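Local coordinates for protein phospho-2-dehydro-3-deoxyheptonate aldolase (Francisella tularensis, PDB 3TQK) that probably catalyses the stereospecific condensation of phosphoenolpyruvate with D-erythrose 4-phosphate to DAHP, the first step of chorismate biosynthesis, at residues K11-A16 with N115-L120; I67-K72 with E299-A304; H81-I86 with A340-R345; E152-G157 with L176-G181. All coordinates share one frame; numbering follows the deposited sequence.

Interaction 1. Residues K11-A16 with N115-L120; sequences KVLIPA and NINKGL
Both ends of one side-chain amide carry this contact. Asn117 donates through ND2 to Val12 O at 3.0 Å and accepts at OD1 from Ile14 N at 2.7 Å, the second bond being almost straight (173° at the hydrogen). The carbonyl and N-H used are the two that flank Leu13 on one side of an extended chain, so the primary amide imitates a neighbouring peptide of a β-sheet. Asparagine suits the place because donor and acceptor sit side by side on one flat group. Val12 O lies in that amide plane, although each donor comes in somewhat above the plane of the carbonyl it meets. With CG anti to its carbonyl carbon (chi1 -71°), Asn117 swings off the first turn of its helix straight at residues 11-16. Carbon then packs around the polar grip. Leu13 CD1 lies 3.3 Å from Asn117 OD1 and 3.9 Å from Leu120 CD1, the two leucines crossing at about a right angle; Ile14 CG1 covers the same oxygen from another direction, 3.5 Å from Asn117 OD1. Within 115-120, Asn115 is the N-cap, its OD1 taking a weak bond from Lys118 N. Tyr149 packs on Leu13 and Leu120 and bonds Ile14 O, while Ile217 of the second subunit packs on Asn117. Lys11 joins an antiparallel ladder with that subunit. The whole is an N-terminal arm, strand 7-11 and its following loop, docked on the start of the outer barrel helix 116-132 at the dimer interface.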
# COMPACT_ATOMS: atom_id res chain seq x y z
N LYS A 11 -15.75 -16.62 0.10
CA LYS A 11 -16.65 -16.84 -1.02
C LYS A 11 -15.82 -17.17 -2.27
O LYS A 11 -14.62 -16.83 -2.35
CB LYS A 11 -17.53 -15.62 -1.24
CG LYS A 11 -18.30 -15.16 0.01
CD LYS A 11 -19.18 -13.96 -0.31
CE LYS A 11 -20.06 -13.56 0.86
NZ LYS A 11 -20.90 -12.35 0.57
N VAL A 12 -16.45 -17.84 -3.23
CA VAL A 12 -15.75 -18.27 -4.44
C VAL A 12 -15.45 -17.08 -5.33
O VAL A 12 -16.25 -16.15 -5.45
CB VAL A 12 -16.59 -19.29 -5.23
CG1 VAL A 12 -15.93 -19.63 -6.54
CG2 VAL A 12 -16.77 -20.54 -4.40
N LEU A 13 -14.27 -17.10 -5.93
CA LEU A 13 -13.85 -16.16 -6.97
C LEU A 13 -13.55 -16.95 -8.24
O LEU A 13 -12.83 -17.95 -8.19
CB LEU A 13 -12.61 -15.40 -6.52
CG LEU A 13 -12.14 -14.28 -7.45
CD1 LEU A 13 -13.16 -13.17 -7.54
CD2 LEU A 13 -10.79 -13.72 -6.98
N ILE A 14 -14.10 -16.52 -9.38
CA ILE A 14 -13.83 -17.18 -10.66
C ILE A 14 -12.49 -16.68 -11.19
O ILE A 14 -12.29 -15.47 -11.31
CB ILE A 14 -14.93 -16.89 -11.71
CG1 ILE A 14 -16.33 -17.19 -11.16
CG2 ILE A 14 -14.72 -17.75 -12.95
CD1 ILE A 14 -16.52 -18.61 -10.65
N PRO A 15 -11.55 -17.61 -11.52
CA PRO A 15 -10.22 -17.20 -11.98
C PRO A 15 -10.25 -16.51 -13.33
O PRO A 15 -11.16 -16.73 -14.11
CB PRO A 15 -9.43 -18.50 -12.04
CG PRO A 15 -10.41 -19.59 -11.98
CD PRO A 15 -11.66 -19.07 -11.35
N ALA A 16 -9.24 -15.68 -13.57
CA ALA A 16 -9.16 -14.87 -14.79
C ALA A 16 -9.21 -15.72 -16.03
O ALA A 16 -9.79 -15.31 -17.04
CB ALA A 16 -7.88 -14.01 -14.78
N ASN A 115 -20.93 -8.09 -5.49
CA ASN A 115 -20.81 -9.14 -6.48
C ASN A 115 -19.55 -8.92 -7.27
O ASN A 115 -19.58 -8.44 -8.41
CB ASN A 115 -22.04 -9.16 -7.39
CG ASN A 115 -22.24 -10.50 -8.09
OD1 ASN A 115 -21.30 -11.28 -8.27
ND2 ASN A 115 -23.49 -10.77 -8.48
N ILE A 116 -18.43 -9.27 -6.65
CA ILE A 116 -17.13 -8.97 -7.21
C ILE A 116 -16.92 -9.75 -8.50
O ILE A 116 -16.35 -9.22 -9.43
CB ILE A 116 -15.98 -9.19 -6.21
CG1 ILE A 116 -16.16 -8.28 -4.99
CG2 ILE A 116 -14.62 -8.90 -6.87
CD1 ILE A 116 -15.26 -8.60 -3.81
N ASN A 117 -17.40 -10.99 -8.57
CA ASN A 117 -17.25 -11.76 -9.82
C ASN A 117 -17.92 -11.04 -10.99
O ASN A 117 -17.34 -10.91 -12.06
CB ASN A 117 -17.79 -13.18 -9.65
CG ASN A 117 -16.92 -14.02 -8.75
OD1 ASN A 117 -15.81 -14.39 -9.13
ND2 ASN A 117 -17.42 -14.36 -7.56
N LYS A 118 -19.14 -10.55 -10.75
CA LYS A 118 -19.88 -9.79 -11.76
C LYS A 118 -19.11 -8.53 -12.15
O LYS A 118 -18.96 -8.21 -13.33
CB LYS A 118 -21.27 -9.42 -11.24
CG LYS A 118 -22.16 -8.76 -12.28
CD LYS A 118 -23.60 -8.69 -11.79
CE LYS A 118 -24.38 -7.63 -12.53
NZ LYS A 118 -25.80 -7.60 -12.12
N GLY A 119 -18.60 -7.83 -11.14
CA GLY A 119 -17.79 -6.65 -11.34
C GLY A 119 -16.63 -6.91 -12.26
O GLY A 119 -16.42 -6.18 -13.23
N LEU A 120 -15.87 -7.96 -11.95
CA LEU A 120 -14.68 -8.27 -12.73
C LEU A 120 -15.06 -8.62 -14.14
O LEU A 120 -14.40 -8.20 -15.08
CB LEU A 120 -13.87 -9.41 -12.10
CG LEU A 120 -13.05 -9.02 -10.88
CD1 LEU A 120 -12.61 -10.27 -10.07
CD2 LEU A 120 -11.86 -8.19 -11.32

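Interaction 2. Residues I67-K72 with E299-A304; sequences IEYATK and ESNLVA. With MN (manganese (II) ion), chain B.
Tyr69 projects from helix 63-80 toward residues 299-304, and its CB begins a reach that ends in a hydrogen bond. CG stands anti to the backbone N (chi1 -177°), and the ring plane stands about perpendicular to the plane through CA, CB and CG (chi2 -92°). Along the ring, CD2 lies 4.1 Å from Leu302 CD2, an apolar contact beside the helix. CE2 comes within 3.6 Å of Asn301 CA, meeting the backbone obliquely. At the tip, Tyr69 OH and Ser300 OG are 2.5 Å apart, a short hydrogen bond in which either hydroxyl may be the donor; the serine oxygen sits at the ring's edge, near its plane. Tyrosine suits this span because its ring fills the apolar layer while its hydroxyl reaches a polar partner. Ser300 OG, anti to its own backbone N, also bonds Thr330 OG1. In this (β/α)8 barrel, helix 63-80, which follows the first strand, packs against the chain just as it leaves the end of the eighth. There Glu299 points away from the helix, and its extended side chain binds manganese through OE2 at 2.0 Å, alongside Cys58, His266 and Asp322, while OE1 bonds Ser265 OG, which should help hold the carboxylate's rotation. Leu302 fills the outer flank: its CD2 is 4.0 Å from Tyr69 CA and equally near the aliphatic CD of Lys72, whose chain crosses Leu302 obliquely and bends away beyond that atom. Glu68, whose carboxylate bonds Tyr316 OH, borders Leu302 CD1.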
# COMPACT_ATOMS: atom_id res chain seq x y z
N ILE A 67 -19.73 3.38 -22.69
CA ILE A 67 -19.70 3.15 -24.13
C ILE A 67 -20.14 4.41 -24.89
O ILE A 67 -19.45 4.84 -25.82
CB ILE A 67 -20.58 1.93 -24.53
CG1 ILE A 67 -19.96 0.61 -24.05
CG2 ILE A 67 -20.83 1.91 -26.05
CD1 ILE A 67 -18.70 0.21 -24.78
N GLU A 68 -21.26 5.01 -24.49
CA GLU A 68 -21.68 6.24 -25.16
C GLU A 68 -20.62 7.34 -25.08
O GLU A 68 -20.35 8.00 -26.08
CB GLU A 68 -23.00 6.77 -24.61
CG GLU A 68 -23.58 7.92 -25.45
CD GLU A 68 -24.88 8.46 -24.90
OE1 GLU A 68 -25.11 9.67 -25.03
OE2 GLU A 68 -25.66 7.67 -24.32
N TYR A 69 -20.01 7.52 -23.91
CA TYR A 69 -18.91 8.48 -23.75
C TYR A 69 -17.77 8.15 -24.71
O TYR A 69 -17.22 9.05 -25.36
CB TYR A 69 -18.38 8.46 -22.30
CG TYR A 69 -17.28 9.48 -22.05
CD1 TYR A 69 -15.95 9.14 -22.21
CD2 TYR A 69 -17.57 10.78 -21.66
CE1 TYR A 69 -14.94 10.05 -21.98
CE2 TYR A 69 -16.58 11.70 -21.44
CZ TYR A 69 -15.26 11.34 -21.60
OH TYR A 69 -14.25 12.25 -21.39
N ALA A 70 -17.43 6.87 -24.80
CA ALA A 70 -16.31 6.41 -25.62
C ALA A 70 -16.52 6.72 -27.08
O ALA A 70 -15.59 7.11 -27.78
CB ALA A 70 -16.09 4.94 -25.44
N THR A 71 -17.75 6.53 -27.54
CA THR A 71 -18.13 6.85 -28.91
C THR A 71 -17.83 8.32 -29.23
O THR A 71 -17.22 8.62 -30.26
CB THR A 71 -19.62 6.58 -29.15
OG1 THR A 71 -19.93 5.25 -28.70
CG2 THR A 71 -19.98 6.75 -30.63
N LYS A 72 -18.26 9.21 -28.35
CA LYS A 72 -17.99 10.63 -28.51
C LYS A 72 -16.49 10.90 -28.51
O LYS A 72 -16.00 11.67 -29.32
CB LYS A 72 -18.69 11.45 -27.42
CG LYS A 72 -20.18 11.73 -27.70
CD LYS A 72 -20.85 12.50 -26.54
CE LYS A 72 -21.68 13.69 -27.05
NZ LYS A 72 -22.71 13.30 -28.05
N GLU A 299 -10.62 14.73 -15.70
CA GLU A 299 -11.80 13.98 -15.25
C GLU A 299 -13.02 14.55 -15.96
O GLU A 299 -13.38 15.71 -15.78
CB GLU A 299 -11.94 13.99 -13.72
CG GLU A 299 -11.04 12.95 -13.03
CD GLU A 299 -11.25 12.83 -11.51
OE1 GLU A 299 -11.35 13.87 -10.82
OE2 GLU A 299 -11.29 11.68 -11.02
N SER A 300 -13.62 13.72 -16.81
CA SER A 300 -14.61 14.17 -17.78
C SER A 300 -15.76 13.17 -17.90
O SER A 300 -15.55 11.96 -17.76
CB SER A 300 -13.92 14.33 -19.15
OG SER A 300 -14.85 14.42 -20.22
N ASN A 301 -16.96 13.66 -18.16
CA ASN A 301 -18.13 12.78 -18.34
C ASN A 301 -19.15 13.42 -19.29
O ASN A 301 -18.87 14.47 -19.86
CB ASN A 301 -18.77 12.44 -16.98
CG ASN A 301 -19.26 10.98 -16.89
OD1 ASN A 301 -19.77 10.40 -17.85
ND2 ASN A 301 -19.11 10.39 -15.70
N LEU A 302 -20.30 12.79 -19.44
CA LEU A 302 -21.36 13.28 -20.33
C LEU A 302 -22.05 14.50 -19.75
O LEU A 302 -22.23 15.51 -20.44
CB LEU A 302 -22.38 12.17 -20.60
CG LEU A 302 -21.84 10.95 -21.34
CD1 LEU A 302 -22.82 9.78 -21.28
CD2 LEU A 302 -21.52 11.32 -22.79
N VAL A 303 -22.45 14.41 -18.48
CA VAL A 303 -23.05 15.54 -17.75
C VAL A 303 -22.05 16.03 -16.70
O VAL A 303 -21.33 15.23 -16.10
CB VAL A 303 -24.38 15.14 -17.08
CG1 VAL A 303 -24.99 16.30 -16.28
CG2 VAL A 303 -25.36 14.62 -18.12
N ALA A 304 -21.99 17.35 -16.50
CA ALA A 304 -21.01 17.95 -15.59
C ALA A 304 -21.34 17.69 -14.11
O ALA A 304 -22.49 17.41 -13.75
CB ALA A 304 -20.89 19.46 -15.85
MN MN B . -11.33 10.98 -9.11

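Interaction 3. Residues H81-I86 with A340-R345; sequences HKDILI and AVQVRR
Asp83 sits between Gln342 of the last helical turn and Arg345, the residue just past it, and gives one carboxylate oxygen to each. Its CG lies anti to the carbonyl carbon (chi1 -60°), which brings the group over to both. Gln342, extended beyond CG, crosses the aspartate side chain at about a right angle, the amide plane turned 54° from the carboxylate; NE2 bonds Asp83 OD2 at 2.9 Å, nearly straight (171°), with the oxygen in the amide plane but the nitrogen above the carboxylate plane. Arg345 is extended from CG to NE, and its NH1 makes a salt bridge to Asp83 OD1 at 3.0 Å, though by a weak, bent hydrogen bond. NH2 of Arg345 turns to Lys82 O at 3.2 Å, so one edge of the guanidinium serves both a charge and a carbonyl. Arginine fits because it has several N-H groups to share: NE makes a salt bridge to Asp49, its strongest polar partner, which should help hold the guanidinium in place. Val341 CG1 lies 3.4 Å above the guanidinium plane, and its other methyl, Val341 CG2, rests 3.5 Å from Asp83 O. Compact valine allows this close seating. Asp83 leads into barrel strand 84-89 and bonds Val51 through its backbone, Val341 packs on Val51, and Ala340 leans on helix 276-289, so the C-terminal helix 327-344 ends against the first two strands and the preceding helix.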
# COMPACT_ATOMS: atom_id res chain seq x y z
N HIS A 81 -5.11 13.67 -33.52
CA HIS A 81 -4.15 12.57 -33.36
C HIS A 81 -2.70 12.91 -33.77
O HIS A 81 -1.76 12.23 -33.36
CB HIS A 81 -4.63 11.33 -34.11
CG HIS A 81 -4.44 11.41 -35.59
ND1 HIS A 81 -5.38 11.99 -36.42
CD2 HIS A 81 -3.42 11.03 -36.38
CE1 HIS A 81 -4.94 11.94 -37.67
NE2 HIS A 81 -3.76 11.36 -37.67
N LYS A 82 -2.53 13.94 -34.59
CA LYS A 82 -1.19 14.42 -34.93
C LYS A 82 -0.52 15.13 -33.75
O LYS A 82 0.71 15.20 -33.68
CB LYS A 82 -1.22 15.35 -36.15
CG LYS A 82 -1.73 14.68 -37.42
CD LYS A 82 -1.69 15.61 -38.62
CE LYS A 82 -2.95 15.48 -39.49
NZ LYS A 82 -2.96 16.47 -40.62
N ASP A 83 -1.34 15.64 -32.83
CA ASP A 83 -0.88 16.46 -31.70
C ASP A 83 -1.02 15.80 -30.33
O ASP A 83 -0.29 16.13 -29.41
CB ASP A 83 -1.66 17.77 -31.69
CG ASP A 83 -1.46 18.56 -32.95
OD1 ASP A 83 -0.30 18.60 -33.40
OD2 ASP A 83 -2.43 19.12 -33.50
N ILE A 84 -1.95 14.85 -30.22
CA ILE A 84 -2.39 14.34 -28.93
C ILE A 84 -2.63 12.84 -29.03
O ILE A 84 -3.20 12.37 -30.00
CB ILE A 84 -3.74 15.01 -28.58
CG1 ILE A 84 -3.51 16.33 -27.87
CG2 ILE A 84 -4.57 14.16 -27.68
CD1 ILE A 84 -4.84 17.07 -27.65
N LEU A 85 -2.19 12.09 -28.01
CA LEU A 85 -2.58 10.69 -27.88
C LEU A 85 -3.67 10.61 -26.80
O LEU A 85 -3.40 10.90 -25.63
CB LEU A 85 -1.40 9.81 -27.49
CG LEU A 85 -1.70 8.31 -27.32
CD1 LEU A 85 -2.22 7.68 -28.62
CD2 LEU A 85 -0.48 7.55 -26.81
N ILE A 86 -4.89 10.26 -27.21
CA ILE A 86 -6.03 10.17 -26.31
C ILE A 86 -6.13 8.76 -25.79
O ILE A 86 -6.14 7.80 -26.56
CB ILE A 86 -7.36 10.56 -26.99
CG1 ILE A 86 -7.37 12.06 -27.29
CG2 ILE A 86 -8.54 10.22 -26.10
CD1 ILE A 86 -8.43 12.49 -28.26
N ALA A 340 -1.18 24.04 -27.96
CA ALA A 340 0.06 24.01 -27.18
C ALA A 340 1.15 23.22 -27.90
O ALA A 340 2.29 23.67 -27.96
CB ALA A 340 -0.19 23.42 -25.80
N VAL A 341 0.80 22.05 -28.43
CA VAL A 341 1.75 21.21 -29.13
C VAL A 341 2.18 21.86 -30.45
O VAL A 341 3.37 21.87 -30.79
CB VAL A 341 1.19 19.79 -29.39
CG1 VAL A 341 2.12 18.99 -30.31
CG2 VAL A 341 0.99 19.06 -28.07
N GLN A 342 1.23 22.42 -31.19
CA GLN A 342 1.58 23.07 -32.47
C GLN A 342 2.63 24.17 -32.28
O GLN A 342 3.59 24.27 -33.05
CB GLN A 342 0.32 23.60 -33.17
CG GLN A 342 -0.59 22.48 -33.69
CD GLN A 342 -2.02 22.92 -33.90
OE1 GLN A 342 -2.30 24.10 -34.04
NE2 GLN A 342 -2.94 21.96 -33.92
N VAL A 343 2.46 24.98 -31.22
CA VAL A 343 3.41 26.05 -30.92
C VAL A 343 4.72 25.48 -30.39
O VAL A 343 5.80 26.04 -30.63
CB VAL A 343 2.80 27.04 -29.90
CG1 VAL A 343 3.85 28.04 -29.41
CG2 VAL A 343 1.62 27.78 -30.52
N ARG A 344 4.64 24.37 -29.68
CA ARG A 344 5.84 23.69 -29.21
C ARG A 344 6.75 23.36 -30.39
O ARG A 344 7.96 23.54 -30.30
CB ARG A 344 5.48 22.42 -28.44
CG ARG A 344 6.67 21.70 -27.88
CD ARG A 344 6.28 20.35 -27.35
NE ARG A 344 6.10 20.34 -25.91
CZ ARG A 344 5.74 19.26 -25.21
NH1 ARG A 344 5.49 18.11 -25.83
NH2 ARG A 344 5.63 19.35 -23.89
N ARG A 345 6.17 22.91 -31.50
CA ARG A 345 6.95 22.33 -32.60
C ARG A 345 7.74 23.32 -33.47
O ARG A 345 7.23 24.36 -33.90
CB ARG A 345 6.07 21.47 -33.50
CG ARG A 345 5.61 20.18 -32.82
CD ARG A 345 5.25 19.12 -33.84
NE ARG A 345 4.92 17.85 -33.21
CZ ARG A 345 3.69 17.35 -33.10
NH1 ARG A 345 2.63 17.98 -33.59
NH2 ARG A 345 3.53 16.18 -32.50

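Interaction 4. Residues E152-G157 with L176-G181; sequences ELITWG and LSASIG
Strands 156-159 and 179-183 run parallel, Trp156 bridging to Ser179 and Gly157 to Ile180 with CA atoms 4.8 Å apart in each pair, tied by Gly157 N to Ser179 O at 2.8 Å and Gly181 N to Gly157 O at 2.9 Å, and weakly by Ser179 N to Thr155 O. Trp156 and Ser179 share one face of the sheet. The indole, its CG anti to the backbone N (chi1 177°), lies across the neighbouring strand: CD1 is 4.0 Å from Ser179 CB, and NE1 passes 3.9 Å from Gly181 N. Glycine at 181 has no CB to meet the benzo part of the indole, so the large ring can settle there. Gly157 does the same for the opposite face, where Ile180 folds its CD1 back to 3.9 Å from Gly157 CA. Before the strands pair, Ala178 CB nestles 3.6 Å from Thr155 O, its small methyl fitting between backbone and Ile154. Helix 167-173 connects the strands, making a right-handed β-α-β unit of the barrel. The indole N-H of Trp156 bonds His227 NE2, with the two rings meeting at about 25°. The buried indole N-H thereby has an acceptor, and since NE2 takes that hydrogen, His227 is probably neutral with its proton on ND1, the Trp156 side chain lying about 12 Å from the manganese.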
# COMPACT_ATOMS: atom_id res chain seq x y z
N GLU A 152 -3.83 -7.04 -20.05
CA GLU A 152 -3.48 -7.09 -21.47
C GLU A 152 -4.41 -6.21 -22.34
O GLU A 152 -4.20 -6.11 -23.55
CB GLU A 152 -3.45 -8.55 -21.99
CG GLU A 152 -4.79 -9.14 -22.55
CD GLU A 152 -5.78 -9.63 -21.48
OE1 GLU A 152 -5.80 -9.09 -20.35
OE2 GLU A 152 -6.56 -10.56 -21.78
N LEU A 153 -5.42 -5.60 -21.73
CA LEU A 153 -6.29 -4.64 -22.41
C LEU A 153 -5.93 -3.19 -22.03
O LEU A 153 -6.52 -2.24 -22.54
CB LEU A 153 -7.74 -4.91 -22.04
CG LEU A 153 -8.32 -6.22 -22.58
CD1 LEU A 153 -9.57 -6.61 -21.80
CD2 LEU A 153 -8.61 -6.11 -24.07
N ILE A 154 -4.94 -3.04 -21.15
CA ILE A 154 -4.53 -1.73 -20.62
C ILE A 154 -3.25 -1.26 -21.32
O ILE A 154 -2.24 -1.98 -21.38
CB ILE A 154 -4.30 -1.81 -19.11
CG1 ILE A 154 -5.62 -2.13 -18.41
CG2 ILE A 154 -3.67 -0.52 -18.56
CD1 ILE A 154 -6.73 -1.17 -18.73
N THR A 155 -3.33 -0.03 -21.85
CA THR A 155 -2.22 0.65 -22.51
C THR A 155 -1.33 1.38 -21.50
O THR A 155 -0.11 1.37 -21.61
CB THR A 155 -2.76 1.68 -23.49
OG1 THR A 155 -3.35 1.00 -24.60
CG2 THR A 155 -1.62 2.63 -23.97
N TRP A 156 -1.97 2.02 -20.53
CA TRP A 156 -1.30 2.84 -19.54
C TRP A 156 -2.01 2.66 -18.22
O TRP A 156 -3.23 2.70 -18.18
CB TRP A 156 -1.39 4.31 -19.94
CG TRP A 156 -0.80 5.26 -18.96
CD1 TRP A 156 0.47 5.74 -18.96
CD2 TRP A 156 -1.45 5.86 -17.85
NE1 TRP A 156 0.65 6.59 -17.92
CE2 TRP A 156 -0.52 6.69 -17.22
CE3 TRP A 156 -2.74 5.77 -17.32
CZ2 TRP A 156 -0.83 7.43 -16.09
CZ3 TRP A 156 -3.05 6.51 -16.20
CH2 TRP A 156 -2.09 7.33 -15.60
N GLY A 157 -1.25 2.48 -17.15
CA GLY A 157 -1.85 2.29 -15.83
C GLY A 157 -1.27 3.22 -14.80
O GLY A 157 -0.24 3.83 -15.03
N LEU A 176 4.30 -5.44 -14.91
CA LEU A 176 3.24 -5.13 -15.86
C LEU A 176 3.82 -4.67 -17.20
O LEU A 176 4.88 -4.07 -17.23
CB LEU A 176 2.33 -4.05 -15.28
CG LEU A 176 1.44 -4.56 -14.15
CD1 LEU A 176 0.72 -3.41 -13.50
CD2 LEU A 176 0.45 -5.58 -14.67
N SER A 177 3.12 -4.97 -18.29
CA SER A 177 3.57 -4.57 -19.62
C SER A 177 3.23 -3.11 -19.94
O SER A 177 4.00 -2.41 -20.59
CB SER A 177 2.95 -5.47 -20.69
OG SER A 177 3.48 -6.79 -20.63
N ALA A 178 2.06 -2.66 -19.50
CA ALA A 178 1.63 -1.28 -19.69
C ALA A 178 2.67 -0.29 -19.18
O ALA A 178 3.45 -0.60 -18.29
CB ALA A 178 0.30 -1.04 -18.96
N SER A 179 2.69 0.91 -19.76
CA SER A 179 3.39 2.02 -19.13
C SER A 179 2.66 2.35 -17.83
O SER A 179 1.45 2.14 -17.73
CB SER A 179 3.42 3.23 -20.06
OG SER A 179 4.25 2.99 -21.18
N ILE A 180 3.39 2.86 -16.84
CA ILE A 180 2.83 3.10 -15.52
C ILE A 180 3.23 4.48 -14.99
O ILE A 180 4.40 4.80 -14.95
CB ILE A 180 3.30 2.06 -14.49
CG1 ILE A 180 2.94 0.65 -14.93
CG2 ILE A 180 2.71 2.35 -13.11
CD1 ILE A 180 1.43 0.40 -15.00
N GLY A 181 2.25 5.27 -14.56
CA GLY A 181 2.51 6.49 -13.83
C GLY A 181 2.26 6.29 -12.34
O GLY A 181 1.34 5.56 -11.95

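Three of the four contacts belong to the eight-stranded barrel, and interaction 1 fastens an N-terminal arm to it. Interaction 4 joins the fourth and fifth strands, with its centre about 22 Å from each of the other three. Interactions 1 and 3 stand on opposite sides of the chain's centre, their centres about 41 Å apart. Along the sequence interactions 1, 2 and 3 cross one another, while interaction 4 is nested inside the loops closed by 2 and 3. Interactions 2 and 3 bring later parts of the chain, the exit of the eighth strand and the C-terminal helix, back to helix 63-80 and strand 84-89. Interactions 1 and 4 touch the second subunit, whereas interaction 2 holds a manganese ligand.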